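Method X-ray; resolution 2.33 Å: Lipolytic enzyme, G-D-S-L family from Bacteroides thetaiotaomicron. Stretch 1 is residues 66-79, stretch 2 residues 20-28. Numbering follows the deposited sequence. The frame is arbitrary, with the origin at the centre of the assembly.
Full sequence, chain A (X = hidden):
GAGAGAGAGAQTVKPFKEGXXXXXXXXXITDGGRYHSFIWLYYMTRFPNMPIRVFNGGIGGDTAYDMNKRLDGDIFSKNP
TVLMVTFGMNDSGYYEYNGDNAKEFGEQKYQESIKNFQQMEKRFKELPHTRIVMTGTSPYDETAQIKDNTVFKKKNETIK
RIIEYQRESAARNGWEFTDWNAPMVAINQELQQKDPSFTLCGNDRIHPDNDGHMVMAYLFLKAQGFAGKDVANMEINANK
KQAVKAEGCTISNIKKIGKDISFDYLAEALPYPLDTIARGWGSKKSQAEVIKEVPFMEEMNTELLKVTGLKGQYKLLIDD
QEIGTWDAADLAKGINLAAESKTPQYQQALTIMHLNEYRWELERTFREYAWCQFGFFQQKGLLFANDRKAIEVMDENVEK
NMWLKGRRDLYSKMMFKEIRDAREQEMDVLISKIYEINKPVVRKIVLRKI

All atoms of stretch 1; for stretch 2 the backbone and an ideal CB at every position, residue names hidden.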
ATOM      1  N   ASP A  66     -15.383  -0.904  17.313  1.00 30.73           N
ATOM      2  CA  ASP A  66     -14.313  -1.858  17.629  1.00 33.94           C
ATOM      3  C   ASP A  66     -12.935  -1.202  17.610  1.00 29.48           C
ATOM      4  O   ASP A  66     -12.086  -1.464  18.481  1.00 34.80           O
ATOM      5  CB  ASP A  66     -14.354  -3.016  16.640  1.00 31.04           C
ATOM      6  CG  ASP A  66     -15.724  -3.643  16.537  1.00 37.15           C
ATOM      7  OD1 ASP A  66     -16.162  -4.248  17.538  1.00 41.14           O
ATOM      8  OD2 ASP A  66     -16.359  -3.546  15.461  1.00 35.71           O
ATOM      9  N   MET A  67     -12.687  -0.379  16.597  1.00 32.08           N
ATOM     10  CA  MET A  67     -11.458   0.394  16.526  1.00 27.87           C
ATOM     11  C   MET A  67     -11.251   1.225  17.791  1.00 29.14           C
ATOM     12  O   MET A  67     -10.141   1.263  18.357  1.00 28.65           O
ATOM     13  CB  MET A  67     -11.515   1.259  15.272  1.00 28.81           C
ATOM     14  CG  MET A  67     -11.512   0.429  13.993  1.00 31.14           C
ATOM     15  SD  MET A  67     -11.609   1.473  12.512  1.00 32.66           S
ATOM     16  CE  MET A  67     -12.149   0.332  11.251  1.00 29.84           C
ATOM     17  N   ASN A  68     -12.327   1.864  18.275  1.00 32.11           N
ATOM     18  CA  ASN A  68     -12.241   2.641  19.504  1.00 28.67           C
ATOM     19  C   ASN A  68     -11.923   1.757  20.704  1.00 32.37           C
ATOM     20  O   ASN A  68     -11.138   2.154  21.572  1.00 33.16           O
ATOM     21  CB  ASN A  68     -13.547   3.402  19.750  1.00 32.48           C
ATOM     22  CG  ASN A  68     -13.503   4.223  21.030  1.00 33.41           C
ATOM     23  OD1 ASN A  68     -12.779   5.216  21.113  1.00 34.62           O
ATOM     24  ND2 ASN A  68     -14.238   3.786  22.049  1.00 25.65           N
ATOM     25  N   LYS A  69     -12.580   0.587  20.809  1.00 37.53           N
ATOM     26  CA  LYS A  69     -12.295  -0.343  21.911  1.00 32.96           C
ATOM     27  C   LYS A  69     -10.815  -0.698  21.988  1.00 31.47           C
ATOM     28  O   LYS A  69     -10.278  -0.904  23.085  1.00 29.64           O
ATOM     29  CB  LYS A  69     -13.062  -1.665  21.766  1.00 33.00           C
ATOM     30  CG  LYS A  69     -14.529  -1.726  22.071  1.00 37.29           C
ATOM     31  CD  LYS A  69     -14.960  -3.211  21.992  1.00 35.86           C
ATOM     32  CE  LYS A  69     -14.270  -3.898  20.820  1.00 39.43           C
ATOM     33  NZ  LYS A  69     -14.024  -5.360  20.962  1.00 29.88           N
ATOM     34  N   ARG A  70     -10.150  -0.834  20.835  1.00 26.70           N
ATOM     35  CA  ARG A  70      -8.785  -1.368  20.834  1.00 27.36           C
ATOM     36  C   ARG A  70      -7.693  -0.311  20.662  1.00 27.29           C
ATOM     37  O   ARG A  70      -6.524  -0.677  20.522  1.00 27.10           O
ATOM     38  CB  ARG A  70      -8.627  -2.442  19.756  1.00 25.71           C
ATOM     39  CG  ARG A  70      -8.773  -1.958  18.335  1.00 27.78           C
ATOM     40  CD  ARG A  70      -8.541  -3.127  17.374  1.00 30.46           C
ATOM     41  NE  ARG A  70      -9.071  -2.884  16.030  1.00 30.10           N
ATOM     42  CZ  ARG A  70      -8.346  -2.454  15.003  1.00 34.16           C
ATOM     43  NH1 ARG A  70      -7.043  -2.213  15.161  1.00 29.57           N
ATOM     44  NH2 ARG A  70      -8.921  -2.278  13.815  1.00 27.67           N
ATOM     45  N   LEU A  71      -8.039   0.981  20.652  1.00 26.76           N
ATOM     46  CA  LEU A  71      -7.001   2.018  20.567  1.00 26.51           C
ATOM     47  C   LEU A  71      -5.858   1.838  21.586  1.00 25.36           C
ATOM     48  O   LEU A  71      -4.680   1.904  21.217  1.00 27.73           O
ATOM     49  CB  LEU A  71      -7.621   3.404  20.740  1.00 26.12           C
ATOM     50  CG  LEU A  71      -8.407   3.970  19.562  1.00 30.76           C
ATOM     51  CD1 LEU A  71      -8.905   5.376  19.891  1.00 34.26           C
ATOM     52  CD2 LEU A  71      -7.569   3.950  18.310  1.00 30.25           C
ATOM     53  N   ASP A  72      -6.171   1.641  22.873  1.00 25.39           N
ATOM     54  CA  ASP A  72      -5.101   1.579  23.876  1.00 27.93           C
ATOM     55  C   ASP A  72      -4.177   0.378  23.649  1.00 30.55           C
ATOM     56  O   ASP A  72      -2.946   0.519  23.633  1.00 31.06           O
ATOM     57  CB  ASP A  72      -5.671   1.509  25.297  1.00 29.88           C
ATOM     58  CG  ASP A  72      -6.156   2.844  25.828  1.00 27.87           C
ATOM     59  OD1 ASP A  72      -5.504   3.874  25.575  1.00 30.68           O
ATOM     60  OD2 ASP A  72      -7.182   2.855  26.542  1.00 33.16           O
ATOM     61  N   GLY A  73      -4.760  -0.818  23.501  1.00 26.76           N
ATOM     62  CA  GLY A  73      -3.997  -2.058  23.468  1.00 25.90           C
ATOM     63  C   GLY A  73      -3.432  -2.446  22.117  1.00 28.74           C
ATOM     64  O   GLY A  73      -2.578  -3.337  22.044  1.00 29.94           O
ATOM     65  N   ASP A  74      -3.930  -1.861  21.040  1.00 27.03           N
ATOM     66  CA  ASP A  74      -3.540  -2.309  19.716  1.00 27.43           C
ATOM     67  C   ASP A  74      -3.000  -1.201  18.820  1.00 26.01           C
ATOM     68  O   ASP A  74      -2.189  -1.490  17.934  1.00 27.46           O
ATOM     69  CB  ASP A  74      -4.741  -2.986  19.037  1.00 25.74           C
ATOM     70  CG  ASP A  74      -4.403  -3.549  17.680  1.00 32.10           C
ATOM     71  OD1 ASP A  74      -3.401  -4.296  17.607  1.00 31.04           O
ATOM     72  OD2 ASP A  74      -5.173  -3.314  16.708  1.00 29.87           O
ATOM     73  N   ILE A  75      -3.356   0.052  19.065  1.00 23.32           N
ATOM     74  CA  ILE A  75      -2.976   1.165  18.201  1.00 27.22           C
ATOM     75  C   ILE A  75      -1.984   2.093  18.912  1.00 26.09           C
ATOM     76  O   ILE A  75      -0.851   2.266  18.467  1.00 25.82           O
ATOM     77  CB  ILE A  75      -4.224   1.938  17.716  1.00 27.42           C
ATOM     78  CG1 ILE A  75      -5.133   1.000  16.917  1.00 28.35           C
ATOM     79  CG2 ILE A  75      -3.824   3.113  16.871  1.00 25.13           C
ATOM     80  CD1 ILE A  75      -4.483   0.390  15.701  1.00 26.01           C
ATOM     81  N   PHE A  76      -2.418   2.740  19.994  1.00 24.34           N
ATOM     82  CA  PHE A  76      -1.524   3.607  20.759  1.00 29.95           C
ATOM     83  C   PHE A  76      -0.360   2.818  21.354  1.00 30.85           C
ATOM     84  O   PHE A  76       0.692   3.389  21.656  1.00 26.86           O
ATOM     85  CB  PHE A  76      -2.307   4.320  21.868  1.00 29.28           C
ATOM     86  CG  PHE A  76      -3.409   5.220  21.356  1.00 27.85           C
ATOM     87  CD1 PHE A  76      -3.431   5.625  20.022  1.00 24.62           C
ATOM     88  CD2 PHE A  76      -4.427   5.642  22.200  1.00 25.65           C
ATOM     89  CE1 PHE A  76      -4.439   6.439  19.552  1.00 27.62           C
ATOM     90  CE2 PHE A  76      -5.442   6.459  21.731  1.00 29.07           C
ATOM     91  CZ  PHE A  76      -5.444   6.862  20.404  1.00 27.28           C
ATOM     92  N   SER A  77      -0.564   1.517  21.583  1.00 31.83           N
ATOM     93  CA  SER A  77       0.487   0.658  22.094  1.00 26.79           C
ATOM     94  C   SER A  77       1.660   0.588  21.143  1.00 24.25           C
ATOM     95  O   SER A  77       2.765   0.249  21.564  1.00 22.43           O
ATOM     96  CB  SER A  77      -0.061  -0.753  22.329  1.00 27.43           C
ATOM     97  OG  SER A  77      -0.604  -1.288  21.125  1.00 24.82           O
ATOM     98  N   LYS A  78       1.425   0.827  19.858  1.00 27.19           N
ATOM     99  CA  LYS A  78       2.485   0.835  18.863  1.00 25.19           C
ATOM    100  C   LYS A  78       3.196   2.180  18.786  1.00 27.55           C
ATOM    101  O   LYS A  78       4.126   2.337  17.984  1.00 23.45           O
ATOM    102  CB  LYS A  78       1.913   0.443  17.494  1.00 27.23           C
ATOM    103  CG  LYS A  78       1.497  -1.025  17.373  1.00 23.62           C
ATOM    104  CD  LYS A  78       0.628  -1.282  16.139  1.00 20.50           C
ATOM    105  CE  LYS A  78       0.354  -2.779  15.944  1.00 26.75           C
ATOM    106  NZ  LYS A  78      -0.282  -3.454  17.129  1.00 22.21           N
ATOM    107  N   ASN A  79       2.770   3.154  19.587  1.00 27.99           N
ATOM    108  CA  ASN A  79       3.353   4.479  19.614  1.00 30.78           C
ATOM    109  C   ASN A  79       3.497   5.079  18.218  1.00 28.27           C
ATOM    110  O   ASN A  79       4.607   5.303  17.729  1.00 27.47           O
ATOM    111  CB  ASN A  79       4.725   4.453  20.315  1.00 29.81           C
ATOM    112  CG  ASN A  79       4.605   4.198  21.821  1.00 32.60           C
ATOM    113  OD1 ASN A  79       3.558   4.423  22.453  1.00 29.85           O
ATOM    114  ND2 ASN A  79       5.697   3.716  22.401  1.00 33.67           N
ATOM    115  N   UNK A  20       9.855   7.601  11.414  1.00 29.91           N
ATOM    116  CA  UNK A  20       8.409   7.606  11.592  1.00 28.80           C
ATOM    117  C   UNK A  20       7.898   6.196  11.892  1.00 29.34           C
ATOM    118  O   UNK A  20       8.508   5.188  11.526  1.00 24.61           O
ATOM    119  CB  UNK A  20       7.720   8.169  10.347  1.00 28.80           C
ATOM    120  N   UNK A  21       6.798   6.144  12.623  1.00 26.83           N
ATOM    121  CA  UNK A  21       6.047   4.923  12.886  1.00 27.98           C
ATOM    122  C   UNK A  21       4.622   5.194  12.407  1.00 27.23           C
ATOM    123  O   UNK A  21       3.838   5.841  13.108  1.00 31.96           O
ATOM    124  CB  UNK A  21       6.090   4.528  14.363  1.00 27.98           C
ATOM    125  N   UNK A  22       4.314   4.768  11.189  1.00 26.13           N
ATOM    126  CA  UNK A  22       3.037   5.050  10.544  1.00 30.33           C
ATOM    127  C   UNK A  22       2.109   3.857  10.728  1.00 26.60           C
ATOM    128  O   UNK A  22       2.338   2.795  10.143  1.00 28.30           O
ATOM    129  CB  UNK A  22       3.229   5.365   9.059  1.00 30.33           C
ATOM    130  N   UNK A  23       1.048   4.031  11.521  1.00 28.91           N
ATOM    131  CA  UNK A  23       0.082   2.969  11.791  1.00 24.90           C
ATOM    132  C   UNK A  23      -1.170   3.236  10.973  1.00 29.42           C
ATOM    133  O   UNK A  23      -1.740   4.334  11.041  1.00 28.15           O
ATOM    134  CB  UNK A  23      -0.248   2.881  13.282  1.00 24.90           C
ATOM    135  N   UNK A  24      -1.613   2.222  10.210  1.00 27.60           N
ATOM    136  CA  UNK A  24      -2.821   2.302   9.384  1.00 29.41           C
ATOM    137  C   UNK A  24      -3.951   1.558  10.084  1.00 31.30           C
ATOM    138  O   UNK A  24      -4.040   0.331  10.000  1.00 28.48           O
ATOM    139  CB  UNK A  24      -2.576   1.725   7.988  1.00 29.41           C
ATOM    140  N   UNK A  25      -4.825   2.302  10.754  1.00 25.64           N
ATOM    141  CA  UNK A  25      -5.930   1.702  11.482  1.00 28.10           C
ATOM    142  C   UNK A  25      -7.114   1.459  10.544  1.00 31.86           C
ATOM    143  O   UNK A  25      -7.559   2.380   9.840  1.00 33.05           O
ATOM    144  CB  UNK A  25      -6.346   2.594  12.654  1.00 28.10           C
ATOM    145  N   UNK A  26      -7.637   0.236  10.533  1.00 29.12           N
ATOM    146  CA  UNK A  26      -8.715  -0.007   9.588  1.00 33.14           C
ATOM    147  C   UNK A  26      -9.460  -1.296   9.847  1.00 32.93           C
ATOM    148  O   UNK A  26      -9.352  -1.901  10.917  1.00 35.76           O
ATOM    149  CB  UNK A  26      -8.161  -0.022   8.162  1.00 33.14           C
ATOM    150  N   UNK A  27     -10.238  -1.707   8.839  1.00 30.92           N
ATOM    151  CA  UNK A  27     -11.004  -2.943   8.947  1.00 29.28           C
ATOM    152  C   UNK A  27     -10.386  -4.052   8.104  1.00 29.98           C
ATOM    153  O   UNK A  27      -9.152  -4.146   8.013  1.00 31.06           O
ATOM    154  CB  UNK A  27     -12.455  -2.707   8.523  1.00 29.28           C
ATOM    155  N   UNK A  28     -11.220  -4.915   7.501  1.00 28.00           N
ATOM    156  CA  UNK A  28     -10.656  -6.052   6.782  1.00 27.60           C
ATOM    157  C   UNK A  28      -9.875  -5.614   5.561  1.00 25.92           C
ATOM    158  O   UNK A  28      -8.940  -6.307   5.151  1.00 28.80           O
ATOM    159  CB  UNK A  28     -11.765  -7.021   6.367  1.00 27.60           C
TER

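Stretch 1 opens as a helix and closes in loop or turn at Asn79, and stretch 2 is a strand running roughly antiparallel to the helix, at 147° and a closest axial approach of 9.7 Å. Along such a strand, alternate positions should address the helix.

Position 20 has nothing of stretch 1 within 5.5 Å of its ideal CB, so this contact sets no preference. It is Asp20, bonded elsewhere in the structure.

Position 21 points toward the end of stretch 1, where its ideal CB lies 3.8 Å from Asn79 O and 4.7 Å from Lys78 O. Two carbonyls ask for a donor, and Arg, Lys, Gln or a hydroxyl could answer. The residue is Arg21, whose long chain brings the guanidinium edge to both oxygens: NE and NH2 donate to Lys78 O at 3.1 and 2.9 Å, and NE makes a weak bond to Asn79 O at 3.2 Å.

Position 22 turns away; it is Ala22.

Position 23 points back toward the helix, with Ile75 CG2 and Lys78 CD each 5.1 Å from the ideal CB. That space suits a medium aliphatic, and the extended backbone welcomes beta-branching, so Val or Ile fits well and Leu is plausible. In Val23, CG1 meets Ile75 CD1 at 4.1 Å while CG2 lies 4.1 Å from Lys78 CB, on the aliphatic part of a lysine whose NZ is engaged with Asp74.

Position 24 again faces away and is free of stretch 1; it is Phe24.

Position 25 looks into a hollow lined by Met67, Leu71 and Ile75, with Ile75 CD1 4.2 Å from the ideal CB and the Arg70 guanidinium nearby. Leu, Ile or Met would suit. More of Leu25 is covered by stretch 1 than of any other residue of the strand. Its CD1 packs against Met67 CG at 3.7 Å and Ile75 CD1 at 3.9 Å, and lies over one guanidinium face, 3.5 Å from Arg70 NH2; CD2 reaches Leu71 CD2 at 4.0 Å.

Position 26 has phi/psi of -167/-165, a fully extended conformation most at home in glycine, and its ideal CB would point away. It is Gly26; Met67 CE comes within 3.4 Å of Gly26 C.

At position 27 CA-to-CB points sideways, the ideal CB 4.1 Å from Met67 CE. Asn, Asp, Ser or Thr would serve if a helix starts next. Asn27 is that N-cap, its side chain capping a backbone N just past the stretch.

Position 28 is out of reach; it is Ser28.

Stretch 2 (20-28) DRAVFLGNS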
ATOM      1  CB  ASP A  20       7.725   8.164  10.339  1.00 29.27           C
ATOM      2  CG  ASP A  20       7.347   9.640  10.473  1.00 35.93           C
ATOM      3  OD1 ASP A  20       7.156  10.120  11.614  1.00 34.34           O
ATOM      4  OD2 ASP A  20       7.287  10.332   9.427  1.00 30.07           O
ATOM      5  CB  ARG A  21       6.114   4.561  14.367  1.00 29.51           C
ATOM      6  CG  ARG A  21       7.547   4.371  14.884  1.00 24.85           C
ATOM      7  CD  ARG A  21       7.607   4.312  16.408  1.00 29.40           C
ATOM      8  NE  ARG A  21       6.908   3.144  16.962  1.00 26.22           N
ATOM      9  CZ  ARG A  21       7.373   1.894  16.931  1.00 29.43           C
ATOM     10  NH1 ARG A  21       8.541   1.610  16.350  1.00 26.63           N
ATOM     11  NH2 ARG A  21       6.660   0.917  17.472  1.00 23.29           N
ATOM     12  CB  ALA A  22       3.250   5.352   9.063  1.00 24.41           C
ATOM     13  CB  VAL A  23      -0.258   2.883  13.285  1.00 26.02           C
ATOM     14  CG1 VAL A  23      -1.281   1.774  13.525  1.00 22.86           C
ATOM     15  CG2 VAL A  23       1.007   2.665  14.131  1.00 27.38           C
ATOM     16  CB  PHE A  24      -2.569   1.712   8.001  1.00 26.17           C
ATOM     17  CG  PHE A  24      -1.711   2.568   7.127  1.00 28.96           C
ATOM     18  CD1 PHE A  24      -0.329   2.471   7.182  1.00 29.99           C
ATOM     19  CD2 PHE A  24      -2.284   3.471   6.241  1.00 26.55           C
ATOM     20  CE1 PHE A  24       0.483   3.270   6.368  1.00 31.61           C
ATOM     21  CE2 PHE A  24      -1.496   4.259   5.425  1.00 31.02           C
ATOM     22  CZ  PHE A  24      -0.103   4.164   5.491  1.00 29.41           C
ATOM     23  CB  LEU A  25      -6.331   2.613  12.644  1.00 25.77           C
ATOM     24  CG  LEU A  25      -7.700   2.417  13.299  1.00 31.52           C
ATOM     25  CD1 LEU A  25      -7.828   1.025  13.875  1.00 29.38           C
ATOM     26  CD2 LEU A  25      -7.864   3.451  14.385  1.00 30.58           C
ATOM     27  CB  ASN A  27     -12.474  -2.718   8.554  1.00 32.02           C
ATOM     28  CG  ASN A  27     -12.645  -2.078   7.177  1.00 38.17           C
ATOM     29  OD1 ASN A  27     -11.768  -2.182   6.306  1.00 32.99           O
ATOM     30  ND2 ASN A  27     -13.797  -1.434   6.972  1.00 27.66           N
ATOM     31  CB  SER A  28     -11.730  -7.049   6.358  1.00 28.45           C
ATOM     32  OG  SER A  28     -12.835  -6.403   5.760  1.00 40.89           O
TER
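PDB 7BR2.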